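Local coordinates for protein quinoline 2-oxidoreductase large subunit (Pseudomonas putida, PDB 1T3Q) that probably hydroxylates quinoline as the large, molybdenum-bearing subunit of a xanthine dehydrogenase-family enzyme, holding a molybdopterin cytosine dinucleotide cofactor, at residues D64-A67 and L73-C76; C193-A198 and N363-G368; V347-A352 and F411-R416; R443-E448 and R656-F661; A608-D613 and A622-T627. All coordinates share one frame; numbering follows the deposited sequence.

Contact 1: residues D64-A67 and L73-C76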
# COMPACT_ATOMS: atom_id res chain seq x y z
N ASP B 64 15.63 -5.27 -32.96
CA ASP B 64 16.80 -4.81 -32.22
C ASP B 64 16.42 -4.27 -30.84
O ASP B 64 17.13 -4.49 -29.86
CB ASP B 64 17.54 -3.72 -33.00
CG ASP B 64 18.27 -4.28 -34.21
OD1 ASP B 64 18.82 -3.47 -34.99
OD2 ASP B 64 18.31 -5.52 -34.37
N ALA B 65 15.29 -3.56 -30.79
CA ALA B 65 14.82 -3.00 -29.53
C ALA B 65 14.45 -4.11 -28.55
O ALA B 65 14.77 -4.04 -27.37
CB ALA B 65 13.62 -2.10 -29.80
N GLN B 66 13.78 -5.15 -29.05
CA GLN B 66 13.38 -6.27 -28.21
C GLN B 66 14.57 -7.04 -27.65
O GLN B 66 14.50 -7.61 -26.56
CB GLN B 66 12.49 -7.24 -28.99
CG GLN B 66 11.16 -6.66 -29.45
CD GLN B 66 10.40 -7.64 -30.33
OE1 GLN B 66 10.92 -8.13 -31.33
NE2 GLN B 66 9.15 -7.93 -29.96
N ALA B 67 15.66 -7.07 -28.41
CA ALA B 67 16.85 -7.81 -28.00
C ALA B 67 17.75 -7.07 -27.01
O ALA B 67 18.51 -7.70 -26.28
CB ALA B 67 17.66 -8.20 -29.22
N LEU B 73 9.59 -5.90 -23.33
CA LEU B 73 8.51 -5.87 -24.29
C LEU B 73 8.50 -4.63 -25.17
O LEU B 73 8.90 -3.55 -24.73
CB LEU B 73 7.18 -5.97 -23.53
CG LEU B 73 5.81 -5.83 -24.22
CD1 LEU B 73 4.73 -6.28 -23.25
CD2 LEU B 73 5.57 -4.40 -24.66
N VAL B 74 8.07 -4.80 -26.41
CA VAL B 74 7.95 -3.69 -27.35
C VAL B 74 6.67 -3.91 -28.15
O VAL B 74 6.51 -4.95 -28.79
CB VAL B 74 9.15 -3.62 -28.32
CG1 VAL B 74 8.96 -2.45 -29.28
CG2 VAL B 74 10.45 -3.45 -27.55
N TRP B 75 5.76 -2.95 -28.08
CA TRP B 75 4.48 -3.05 -28.79
C TRP B 75 4.33 -1.97 -29.85
O TRP B 75 4.83 -0.85 -29.69
CB TRP B 75 3.30 -2.90 -27.83
CG TRP B 75 2.90 -4.13 -27.06
CD1 TRP B 75 3.40 -5.40 -27.21
CD2 TRP B 75 1.90 -4.20 -26.05
NE1 TRP B 75 2.75 -6.25 -26.35
CE2 TRP B 75 1.83 -5.55 -25.62
CE3 TRP B 75 1.04 -3.26 -25.46
CZ2 TRP B 75 0.94 -5.97 -24.63
CZ3 TRP B 75 0.16 -3.68 -24.47
CH2 TRP B 75 0.12 -5.03 -24.07
N CYS B 76 3.63 -2.30 -30.93
CA CYS B 76 3.35 -1.33 -31.97
C CYS B 76 1.82 -1.22 -31.99
O CYS B 76 1.15 -1.88 -31.20
CB CYS B 76 3.90 -1.78 -33.33
SG CYS B 76 3.16 -3.29 -33.99
O HOH W 1 7.91 -7.63 -27.38

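Contact 2: residues C193-A198 and N363-G368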
# COMPACT_ATOMS: atom_id res chain seq x y z
N CYS B 193 -6.94 33.24 -30.00
CA CYS B 193 -6.10 32.81 -28.89
C CYS B 193 -5.29 31.63 -29.39
O CYS B 193 -5.82 30.76 -30.09
CB CYS B 193 -6.94 32.37 -27.69
SG CYS B 193 -8.09 33.61 -27.06
N GLY B 194 -4.01 31.60 -29.05
CA GLY B 194 -3.19 30.49 -29.48
C GLY B 194 -3.36 29.34 -28.50
O GLY B 194 -4.02 29.48 -27.48
N ARG B 195 -2.78 28.19 -28.82
CA ARG B 195 -2.86 27.06 -27.92
C ARG B 195 -1.96 27.35 -26.72
O ARG B 195 -0.98 28.09 -26.84
CB ARG B 195 -2.37 25.78 -28.59
CG ARG B 195 -3.35 25.18 -29.57
CD ARG B 195 -2.86 23.87 -30.18
NE ARG B 195 -3.94 23.26 -30.96
CZ ARG B 195 -4.29 21.98 -30.89
NH1 ARG B 195 -3.64 21.15 -30.08
NH2 ARG B 195 -5.31 21.53 -31.61
N VAL B 196 -2.31 26.78 -25.58
CA VAL B 196 -1.51 26.90 -24.37
C VAL B 196 -1.56 25.53 -23.73
O VAL B 196 -2.37 24.68 -24.11
CB VAL B 196 -2.07 27.94 -23.37
CG1 VAL B 196 -2.06 29.32 -24.00
CG2 VAL B 196 -3.47 27.56 -22.91
N SER B 197 -0.67 25.30 -22.77
CA SER B 197 -0.62 24.04 -22.04
C SER B 197 -0.89 24.35 -20.58
O SER B 197 -0.49 25.40 -20.09
CB SER B 197 0.77 23.40 -22.16
OG SER B 197 0.87 22.27 -21.30
N ALA B 198 -1.58 23.44 -19.89
CA ALA B 198 -1.87 23.63 -18.47
C ALA B 198 -0.51 23.72 -17.77
O ALA B 198 -0.35 24.36 -16.73
CB ALA B 198 -2.66 22.45 -17.92
N ASN B 363 -4.41 18.27 -37.63
CA ASN B 363 -3.40 17.28 -37.29
C ASN B 363 -2.47 17.80 -36.20
O ASN B 363 -1.30 18.09 -36.43
CB ASN B 363 -2.63 16.86 -38.54
CG ASN B 363 -3.49 16.03 -39.49
OD1 ASN B 363 -3.83 16.47 -40.59
ND2 ASN B 363 -3.86 14.84 -39.05
N LYS B 364 -3.04 17.92 -35.00
CA LYS B 364 -2.32 18.39 -33.82
C LYS B 364 -2.84 17.55 -32.67
O LYS B 364 -3.80 16.80 -32.83
CB LYS B 364 -2.65 19.86 -33.56
CG LYS B 364 -2.32 20.77 -34.72
CD LYS B 364 -2.81 22.19 -34.47
CE LYS B 364 -2.53 23.07 -35.69
NZ LYS B 364 -2.95 24.47 -35.49
N CYS B 365 -2.23 17.64 -31.50
CA CYS B 365 -2.74 16.84 -30.41
C CYS B 365 -4.13 17.38 -30.09
O CYS B 365 -4.43 18.56 -30.33
CB CYS B 365 -1.83 16.92 -29.18
SG CYS B 365 -2.01 18.42 -28.26
N PRO B 366 -5.02 16.53 -29.58
CA PRO B 366 -6.37 16.99 -29.26
C PRO B 366 -6.44 18.17 -28.31
O PRO B 366 -5.64 18.29 -27.37
CB PRO B 366 -7.06 15.74 -28.71
CG PRO B 366 -5.94 14.79 -28.40
CD PRO B 366 -4.90 15.07 -29.43
N ILE B 367 -7.39 19.05 -28.57
CA ILE B 367 -7.61 20.20 -27.71
C ILE B 367 -8.26 19.60 -26.48
O ILE B 367 -8.93 18.57 -26.56
CB ILE B 367 -8.55 21.22 -28.39
CG1 ILE B 367 -8.31 22.62 -27.81
CG2 ILE B 367 -10.00 20.81 -28.21
CD1 ILE B 367 -6.96 23.21 -28.19
N GLY B 368 -8.05 20.21 -25.32
CA GLY B 368 -8.63 19.67 -24.11
C GLY B 368 -8.94 20.75 -23.09
O GLY B 368 -8.72 21.93 -23.34

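Contact 3: residues V347-A352 and F411-R416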
# COMPACT_ATOMS: atom_id res chain seq x y z
N VAL B 347 -22.81 38.40 -18.07
CA VAL B 347 -23.60 39.14 -17.09
C VAL B 347 -24.53 40.21 -17.67
O VAL B 347 -25.25 40.90 -16.93
CB VAL B 347 -22.59 39.78 -16.10
CG1 VAL B 347 -22.63 41.28 -16.16
CG2 VAL B 347 -22.81 39.24 -14.73
N TYR B 348 -24.56 40.33 -19.00
CA TYR B 348 -25.32 41.38 -19.66
C TYR B 348 -26.64 41.03 -20.32
O TYR B 348 -26.90 39.88 -20.67
CB TYR B 348 -24.41 42.04 -20.69
CG TYR B 348 -23.03 42.34 -20.16
CD1 TYR B 348 -22.78 43.50 -19.42
CD2 TYR B 348 -21.97 41.46 -20.38
CE1 TYR B 348 -21.51 43.77 -18.91
CE2 TYR B 348 -20.70 41.72 -19.88
CZ TYR B 348 -20.47 42.87 -19.14
OH TYR B 348 -19.21 43.12 -18.65
N LYS B 349 -27.46 42.06 -20.50
CA LYS B 349 -28.75 41.92 -21.15
C LYS B 349 -28.58 42.35 -22.61
O LYS B 349 -28.35 43.52 -22.91
CB LYS B 349 -29.79 42.80 -20.44
CG LYS B 349 -30.09 42.34 -19.01
CD LYS B 349 -31.22 43.12 -18.36
CE LYS B 349 -30.82 44.55 -18.02
NZ LYS B 349 -31.92 45.27 -17.30
N VAL B 350 -28.66 41.38 -23.52
CA VAL B 350 -28.52 41.63 -24.95
C VAL B 350 -29.72 40.95 -25.60
O VAL B 350 -29.78 39.73 -25.69
CB VAL B 350 -27.21 41.00 -25.50
CG1 VAL B 350 -27.01 41.40 -26.96
CG2 VAL B 350 -26.02 41.44 -24.66
N PRO B 351 -30.69 41.75 -26.08
CA PRO B 351 -31.91 41.24 -26.72
C PRO B 351 -31.80 40.44 -28.01
O PRO B 351 -32.59 39.53 -28.24
CB PRO B 351 -32.74 42.51 -26.90
CG PRO B 351 -31.70 43.54 -27.18
CD PRO B 351 -30.63 43.22 -26.15
N ALA B 352 -30.83 40.76 -28.86
CA ALA B 352 -30.67 40.04 -30.12
C ALA B 352 -29.30 39.38 -30.21
O ALA B 352 -28.27 40.04 -30.07
CB ALA B 352 -30.87 40.98 -31.30
N PHE B 411 -33.52 40.16 -11.09
CA PHE B 411 -33.57 38.76 -10.69
C PHE B 411 -34.97 38.34 -10.25
O PHE B 411 -35.61 39.03 -9.45
CB PHE B 411 -32.60 38.49 -9.53
CG PHE B 411 -31.16 38.76 -9.86
CD1 PHE B 411 -30.67 40.06 -9.88
CD2 PHE B 411 -30.29 37.71 -10.12
CE1 PHE B 411 -29.33 40.31 -10.16
CE2 PHE B 411 -28.94 37.95 -10.40
CZ PHE B 411 -28.46 39.25 -10.42
N PRO B 412 -35.47 37.20 -10.75
CA PRO B 412 -34.80 36.28 -11.69
C PRO B 412 -34.93 36.78 -13.11
O PRO B 412 -35.97 37.30 -13.51
CB PRO B 412 -35.54 34.97 -11.47
CG PRO B 412 -36.95 35.44 -11.21
CD PRO B 412 -36.73 36.60 -10.26
N PHE B 413 -33.86 36.63 -13.89
CA PHE B 413 -33.85 37.09 -15.28
C PHE B 413 -33.27 36.05 -16.23
O PHE B 413 -32.17 35.54 -16.00
CB PHE B 413 -33.03 38.38 -15.38
CG PHE B 413 -32.97 38.94 -16.76
CD1 PHE B 413 -34.02 39.70 -17.26
CD2 PHE B 413 -31.88 38.69 -17.58
CE1 PHE B 413 -33.99 40.20 -18.57
CE2 PHE B 413 -31.83 39.17 -18.88
CZ PHE B 413 -32.89 39.93 -19.38
N THR B 414 -34.00 35.73 -17.29
CA THR B 414 -33.52 34.76 -18.28
C THR B 414 -33.07 35.49 -19.54
O THR B 414 -33.88 36.16 -20.19
CB THR B 414 -34.61 33.74 -18.66
OG1 THR B 414 -35.03 33.02 -17.49
CG2 THR B 414 -34.08 32.74 -19.67
N ASN B 415 -31.79 35.38 -19.89
CA ASN B 415 -31.30 36.07 -21.07
C ASN B 415 -31.65 35.37 -22.37
O ASN B 415 -32.25 34.29 -22.37
CB ASN B 415 -29.77 36.30 -20.98
CG ASN B 415 -28.97 35.02 -21.06
OD1 ASN B 415 -29.41 34.01 -21.61
ND2 ASN B 415 -27.74 35.07 -20.53
N ARG B 416 -31.28 35.99 -23.48
CA ARG B 416 -31.57 35.46 -24.81
C ARG B 416 -31.10 34.03 -25.05
O ARG B 416 -31.71 33.31 -25.83
CB ARG B 416 -30.97 36.39 -25.87
CG ARG B 416 -31.14 35.89 -27.30
CD ARG B 416 -32.59 35.95 -27.77
NE ARG B 416 -32.73 35.42 -29.12
CZ ARG B 416 -32.71 34.13 -29.43
NH1 ARG B 416 -32.84 33.75 -30.70
NH2 ARG B 416 -32.58 33.21 -28.48
O HOH W 2 -26.81 37.46 -19.41
O HOH W 3 -30.08 38.60 -23.34

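Contact 4: residues R443-E448 and R656-F661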
# COMPACT_ATOMS: atom_id res chain seq x y z
N ARG B 443 -6.01 57.86 -14.17
CA ARG B 443 -5.94 58.81 -15.28
C ARG B 443 -4.77 59.77 -15.08
O ARG B 443 -4.10 60.17 -16.04
CB ARG B 443 -7.25 59.61 -15.37
N GLN B 444 -4.52 60.11 -13.82
CA GLN B 444 -3.44 61.02 -13.46
C GLN B 444 -2.11 60.30 -13.67
O GLN B 444 -1.17 60.85 -14.24
CB GLN B 444 -3.61 61.43 -11.99
CG GLN B 444 -2.99 62.76 -11.59
N ARG B 445 -2.05 59.05 -13.21
CA ARG B 445 -0.84 58.24 -13.35
C ARG B 445 -0.57 57.94 -14.83
O ARG B 445 0.58 57.93 -15.27
CB ARG B 445 -1.01 56.94 -12.56
CG ARG B 445 0.15 55.97 -12.69
CD ARG B 445 -0.15 54.67 -11.96
NE ARG B 445 0.75 53.60 -12.38
CZ ARG B 445 0.62 52.32 -12.02
NH1 ARG B 445 -0.38 51.95 -11.23
NH2 ARG B 445 1.48 51.42 -12.47
N GLN B 446 -1.63 57.69 -15.59
CA GLN B 446 -1.51 57.38 -17.01
C GLN B 446 -0.95 58.56 -17.79
O GLN B 446 -0.00 58.42 -18.56
CB GLN B 446 -2.88 57.00 -17.58
CG GLN B 446 -2.89 56.75 -19.08
CD GLN B 446 -4.28 56.44 -19.59
OE1 GLN B 446 -5.20 57.25 -19.44
NE2 GLN B 446 -4.45 55.27 -20.20
N ALA B 447 -1.55 59.73 -17.58
CA ALA B 447 -1.11 60.95 -18.26
C ALA B 447 0.36 61.24 -17.97
O ALA B 447 1.10 61.66 -18.85
CB ALA B 447 -1.98 62.13 -17.83
N GLU B 448 0.77 60.99 -16.73
CA GLU B 448 2.15 61.24 -16.34
C GLU B 448 3.13 60.15 -16.77
O GLU B 448 4.34 60.28 -16.56
CB GLU B 448 2.24 61.43 -14.82
N ARG B 656 4.41 45.09 -18.69
CA ARG B 656 4.43 44.73 -17.28
C ARG B 656 3.05 44.94 -16.66
O ARG B 656 2.43 45.99 -16.84
CB ARG B 656 5.48 45.60 -16.57
CG ARG B 656 5.61 45.39 -15.07
CD ARG B 656 6.93 45.99 -14.54
NE ARG B 656 6.72 47.05 -13.56
CZ ARG B 656 6.66 48.35 -13.85
NH1 ARG B 656 6.47 49.24 -12.89
NH2 ARG B 656 6.81 48.75 -15.10
N VAL B 657 2.56 43.93 -15.94
CA VAL B 657 1.28 44.06 -15.26
C VAL B 657 1.67 44.61 -13.91
O VAL B 657 2.21 43.89 -13.07
CB VAL B 657 0.60 42.69 -15.06
CG1 VAL B 657 -0.76 42.88 -14.40
CG2 VAL B 657 0.45 41.97 -16.39
N THR B 658 1.41 45.90 -13.70
CA THR B 658 1.78 46.56 -12.46
C THR B 658 0.77 46.43 -11.33
O THR B 658 1.15 46.49 -10.16
CB THR B 658 2.03 48.05 -12.69
OG1 THR B 658 0.82 48.68 -13.12
CG2 THR B 658 3.10 48.25 -13.74
N ASP B 659 -0.50 46.26 -11.67
CA ASP B 659 -1.55 46.14 -10.66
C ASP B 659 -2.63 45.16 -11.08
O ASP B 659 -2.88 44.96 -12.26
CB ASP B 659 -2.22 47.50 -10.44
CG ASP B 659 -1.24 48.58 -10.03
OD1 ASP B 659 -1.04 48.76 -8.81
OD2 ASP B 659 -0.68 49.24 -10.92
N PHE B 660 -3.26 44.54 -10.09
CA PHE B 660 -4.35 43.62 -10.35
C PHE B 660 -5.32 43.70 -9.20
O PHE B 660 -4.94 43.64 -8.02
CB PHE B 660 -3.83 42.19 -10.53
CG PHE B 660 -4.37 41.50 -11.75
CD1 PHE B 660 -5.72 41.16 -11.83
CD2 PHE B 660 -3.55 41.26 -12.84
CE1 PHE B 660 -6.24 40.58 -12.99
CE2 PHE B 660 -4.06 40.68 -14.01
CZ PHE B 660 -5.40 40.34 -14.08
N PHE B 661 -6.59 43.89 -9.55
CA PHE B 661 -7.66 44.02 -8.58
C PHE B 661 -8.68 42.93 -8.86
O PHE B 661 -9.02 42.69 -10.02
CB PHE B 661 -8.32 45.39 -8.72
CG PHE B 661 -7.34 46.54 -8.67
CD1 PHE B 661 -6.92 47.07 -7.45
CD2 PHE B 661 -6.84 47.09 -9.84
CE1 PHE B 661 -6.02 48.14 -7.41
CE2 PHE B 661 -5.94 48.16 -9.81
CZ PHE B 661 -5.54 48.68 -8.59

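Contact 5: residues A608-D613 and A622-T627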
# COMPACT_ATOMS: atom_id res chain seq x y z
N ALA B 608 -23.45 5.20 22.84
CA ALA B 608 -24.66 4.43 23.08
C ALA B 608 -25.22 3.83 21.79
O ALA B 608 -25.75 2.73 21.79
CB ALA B 608 -25.73 5.31 23.76
N ALA B 609 -25.11 4.57 20.69
CA ALA B 609 -25.62 4.08 19.41
C ALA B 609 -24.90 2.79 19.03
O ALA B 609 -25.51 1.84 18.55
CB ALA B 609 -25.42 5.13 18.31
N TYR B 610 -23.59 2.77 19.26
CA TYR B 610 -22.78 1.60 18.94
C TYR B 610 -22.87 0.47 19.94
O TYR B 610 -23.08 -0.69 19.56
CB TYR B 610 -21.30 1.98 18.82
CG TYR B 610 -20.87 2.48 17.47
CD1 TYR B 610 -20.91 3.84 17.15
CD2 TYR B 610 -20.43 1.59 16.48
CE1 TYR B 610 -20.53 4.29 15.89
CE2 TYR B 610 -20.05 2.03 15.23
CZ TYR B 610 -20.10 3.38 14.93
OH TYR B 610 -19.74 3.81 13.69
N PHE B 611 -22.72 0.81 21.21
CA PHE B 611 -22.65 -0.19 22.27
C PHE B 611 -23.69 -0.25 23.39
O PHE B 611 -23.45 -0.94 24.38
CB PHE B 611 -21.26 -0.09 22.90
CG PHE B 611 -20.14 0.03 21.90
CD1 PHE B 611 -19.30 1.13 21.92
CD2 PHE B 611 -19.93 -0.96 20.94
CE1 PHE B 611 -18.25 1.25 21.00
CE2 PHE B 611 -18.89 -0.86 20.02
CZ PHE B 611 -18.05 0.25 20.05
N ALA B 612 -24.81 0.44 23.26
CA ALA B 612 -25.82 0.40 24.32
C ALA B 612 -27.21 0.14 23.75
O ALA B 612 -28.08 1.01 23.75
CB ALA B 612 -25.81 1.70 25.12
N ASP B 613 -27.39 -1.08 23.28
CA ASP B 613 -28.62 -1.60 22.68
C ASP B 613 -29.90 -1.19 23.41
O ASP B 613 -30.92 -0.89 22.78
CB ASP B 613 -28.49 -3.12 22.63
CG ASP B 613 -29.71 -3.81 22.09
OD1 ASP B 613 -30.75 -3.80 22.77
OD2 ASP B 613 -29.63 -4.36 20.98
N ALA B 622 -29.38 1.59 13.95
CA ALA B 622 -28.12 2.00 14.58
C ALA B 622 -26.94 2.21 13.63
O ALA B 622 -25.85 2.57 14.08
CB ALA B 622 -27.76 1.00 15.66
N THR B 623 -27.13 2.01 12.34
CA THR B 623 -26.04 2.20 11.38
C THR B 623 -25.58 3.65 11.37
O THR B 623 -26.35 4.55 11.02
CB THR B 623 -26.48 1.84 9.95
OG1 THR B 623 -27.12 0.56 9.95
CG2 THR B 623 -25.27 1.79 9.03
N LEU B 624 -24.32 3.90 11.74
CA LEU B 624 -23.81 5.26 11.74
C LEU B 624 -22.82 5.57 10.62
O LEU B 624 -21.87 6.34 10.80
CB LEU B 624 -23.20 5.63 13.11
CG LEU B 624 -24.20 5.88 14.25
CD1 LEU B 624 -23.46 6.51 15.43
CD2 LEU B 624 -25.32 6.82 13.79
N GLU B 625 -23.04 4.96 9.46
CA GLU B 625 -22.23 5.20 8.27
C GLU B 625 -23.24 5.20 7.13
O GLU B 625 -24.05 4.28 7.01
CB GLU B 625 -21.19 4.09 8.07
CG GLU B 625 -20.28 4.34 6.86
CD GLU B 625 -19.05 3.43 6.82
OE1 GLU B 625 -18.24 3.58 5.89
OE2 GLU B 625 -18.90 2.58 7.73
N ALA B 626 -23.19 6.23 6.30
CA ALA B 626 -24.13 6.34 5.19
C ALA B 626 -23.50 6.97 3.96
O ALA B 626 -22.50 7.68 4.06
CB ALA B 626 -25.36 7.15 5.62
N THR B 627 -24.10 6.71 2.81
CA THR B 627 -23.62 7.22 1.54
C THR B 627 -24.77 7.89 0.78
O THR B 627 -25.91 7.44 0.85
CB THR B 627 -23.05 6.06 0.68
OG1 THR B 627 -21.98 5.43 1.40
CG2 THR B 627 -22.53 6.57 -0.66

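Contact 1: residues D64-A67 and L73-C76
V74 turns its side chain toward A65 and Q66, a helix-on-strand contact at the edge of the sheet in the a/b hammerhead domain. The short helix 63-67 and the strand 71-76 follow each other closely along the chain, so the contact closes a short connection between helix and strand. One methyl of the valine does most of the touching: V74 CG2 lies anti to its own carbonyl carbon and reaches A65 CB at 4.1 Å. The same methyl is met by Q66 CG at 3.8 Å, the glutamine chain passing obliquely across the valine. With chi1 at -64°, Q66 places CG beside its backbone N, and the chain then runs on extended toward the strand. The first part of the glutamine therefore acts as an apolar lid on V74, while its amide passes the valine and meets the strand backbone through a water. V119, I134 and V62 also touch V74. On the other face of the strand, L73 and W75 point away from the helix and pack on helix 263-275, so this strand is sandwiched between two helices. L73 and W75 also pair through their backbones with V120 and V118 of strand 115-121, whereas the N-H of V74, on the outer side of this edge strand, is met by that water. It accepts twice and links helix to strand: it lies 3.0 Å from V74 N and 2.9 Å from Q66 NE2.

Contact 2: residues C193-A198 and N363-G368
R195 drives its extended side chain into the loop 363-368, where that loop offers its guanidinium one carbonyl at the edge and carbon on both faces. R195 NH1 donates to C365 O at 2.7 Å in a nearly straight bond (167°), the oxygen lying close to the guanidinium plane; the second bond to it, from R195 NH2, is weak. I367 CD1 sits over the centre of one face, 4.0 Å from R195 CZ. Nearer the rim of the opposite face comes K364 CB, 3.7 Å from R195 NH2. C365 SG flanks NH1 without a bond. This clamp is the tight part. The looser part has no solvent side, since every touching residue is buried: P366 O stands off obliquely, 4.4 Å from R195 NH1. D322 forms salt bridges with both R195 and K364, and Q297 takes the NE hydrogen. A leucine in place of R195 would probably leave the buried C365 carbonyl without its donor and D322 with one cationic partner fewer. The loop runs on to Y370 and R371, which line the molybdenum pocket. The chemistry suggests that two neighbouring cations, R195 and K364, are tolerated in the buried interior because both are salt-bridged to D322, which probably offsets their repulsion.

Contact 3: residues V347-A352 and F411-R416
Carbon on an aromatic face makes the main apolar contact: K349 lays its chain obliquely over the F413 ring, with K349 CG 3.6 Å from F413 CE2. The next carbon, K349 CD, stands 4.1 Å from the ring centroid and 23° off its normal, a CH-pi contact displaced toward the rim. F413 offers this face because CG is anti to its backbone N (chi1 -179°), which swings the ring toward the loop 347-352. The lysine chain then bends at chi3, and its ammonium forms a salt bridge with D410; any cation-pi attraction to the ring is long and at most weak. F413 also packs on V406. Strand 413-414 is one arm of a small beta hairpin whose other arm is 420-421, F413 pairing with H421, so the contact presses a hairpin against the loop that enters strand 352-360. Carbonyl oxygens meet methylene carbons at the other end: V350 O is 3.6 Å from R416 CB, and P351 O is 3.6 Å from R416 CD. R416 is bent at chi2, and its guanidinium forms a salt bridge with D174. Water supplies the polar bridges between the segments, which share no direct hydrogen bond. One water donates to Y348 O at 2.7 Å and accepts from N415 ND2 at 2.8 Å. A second donates to V350 O at 2.6 Å and accepts from R416 N at 2.9 Å. The other end of the N415 amide, OD1, takes a hydrogen bond from Q419 N in the turn of the hairpin.

Contact 4: residues R443-E448 and R656-F661
One carboxylate oxygen, D659 OD2, is gripped from opposite faces of its plane by R445 NH1, across the contact, and by the neighbouring hydroxyl T658 OG1. R445 NH1 approaches on the syn side at 2.7 Å, a nearly straight salt-bridge bond (166°). T658 OG1 donates on the anti side, also at 2.7 Å. The ring closes through R445 NH2, which donates to T658 OG1 at 2.9 Å by a more bent bond. Both partners lie at the guanidinium edge, OD2 close to its plane and OG1 tilted from it, and the guanidinium and carboxylate planes stand 72° apart. Two successive residues can serve one arginine because T658 and D659 form a classic beta bulge opposite I645, which brings both side chains to the same side of strand 655-665. R445 spans the wide gap from helix 439-450 with a fully extended chain. An alanine at D659 would probably leave the charge of R445 without its mate and the T658 hydroxyl without this acceptor. Near T658, R656 is paired with E647. Because OG1 accepts from the cation while donating to the carboxylate, its hydroxyl is likely to be polarised along the ring, and OD2 to carry much of the negative charge of D659.

Contact 5: residues A608-D613 and A622-T627
L624 reaches from the loop ahead of strand 625-629 into the angle between A609 and Y610 on helix 602-611. From its CB, which points toward the helix, the nearest neighbours are at the far end of the tyrosine: L624 CB is 4.0 Å from Y610 OH and 4.1 Å from Y610 CE1. Chi1 of -74° then puts CG anti to the leucine's carbonyl carbon and carries the branch on toward the helix. At the tip, L624 CD1 wedges between two residues, 3.7 Å from A609 CB and 3.7 Å from Y610 CE1. This methyl meets the tyrosine ring obliquely, so leucine and tyrosine side chains pass across each other. Two residues earlier in the loop, A622 CB rests 3.8 Å from A609 O. A609 and L624 both lie against the long helix 549-576, where L571 touches A609 and R567 touches L624. The contact thus joins helix 602-611 to the loop leading into strand 625-629, one of the two edge strands, within this chain, of a four-stranded sheet. Both sides also meet strand 486-491 at the same residue: Y610 OH is hydrogen-bonded to I491 O, and L624 pairs with I491 through its backbone. Around this joint the second subunit comes close; K3 and R472 of that subunit form salt bridges with D613, and T539 of that subunit donates to E625. Between the two segments there is no hydrogen bond, so they hold together by close apolar fit, while the Y610 hydroxyl, buried here, has its polar demand met by the I491 carbonyl.

In the fold
From the N terminus, contact 1 closes first, a short loop joining helix 63-67 to an edge strand of the hammerhead domain. Contact 2 opens at 193-198, but before it closes at 363-368 the first segment of contact 3 (347-352) has passed; contact 3 closes at 411-416, so the two cross, with nearest atoms about 17 Å apart. They tie loops flanking strand 352-360 to the loop at 193-198 and to the hairpin 413-421. Contact 4 then spans the longest loop, from helix 439-450 to strand 655-665, with contact 5 nested inside it. Contact 5 lies remote from contact 4, about 40 Å between nearest atoms, near the second subunit.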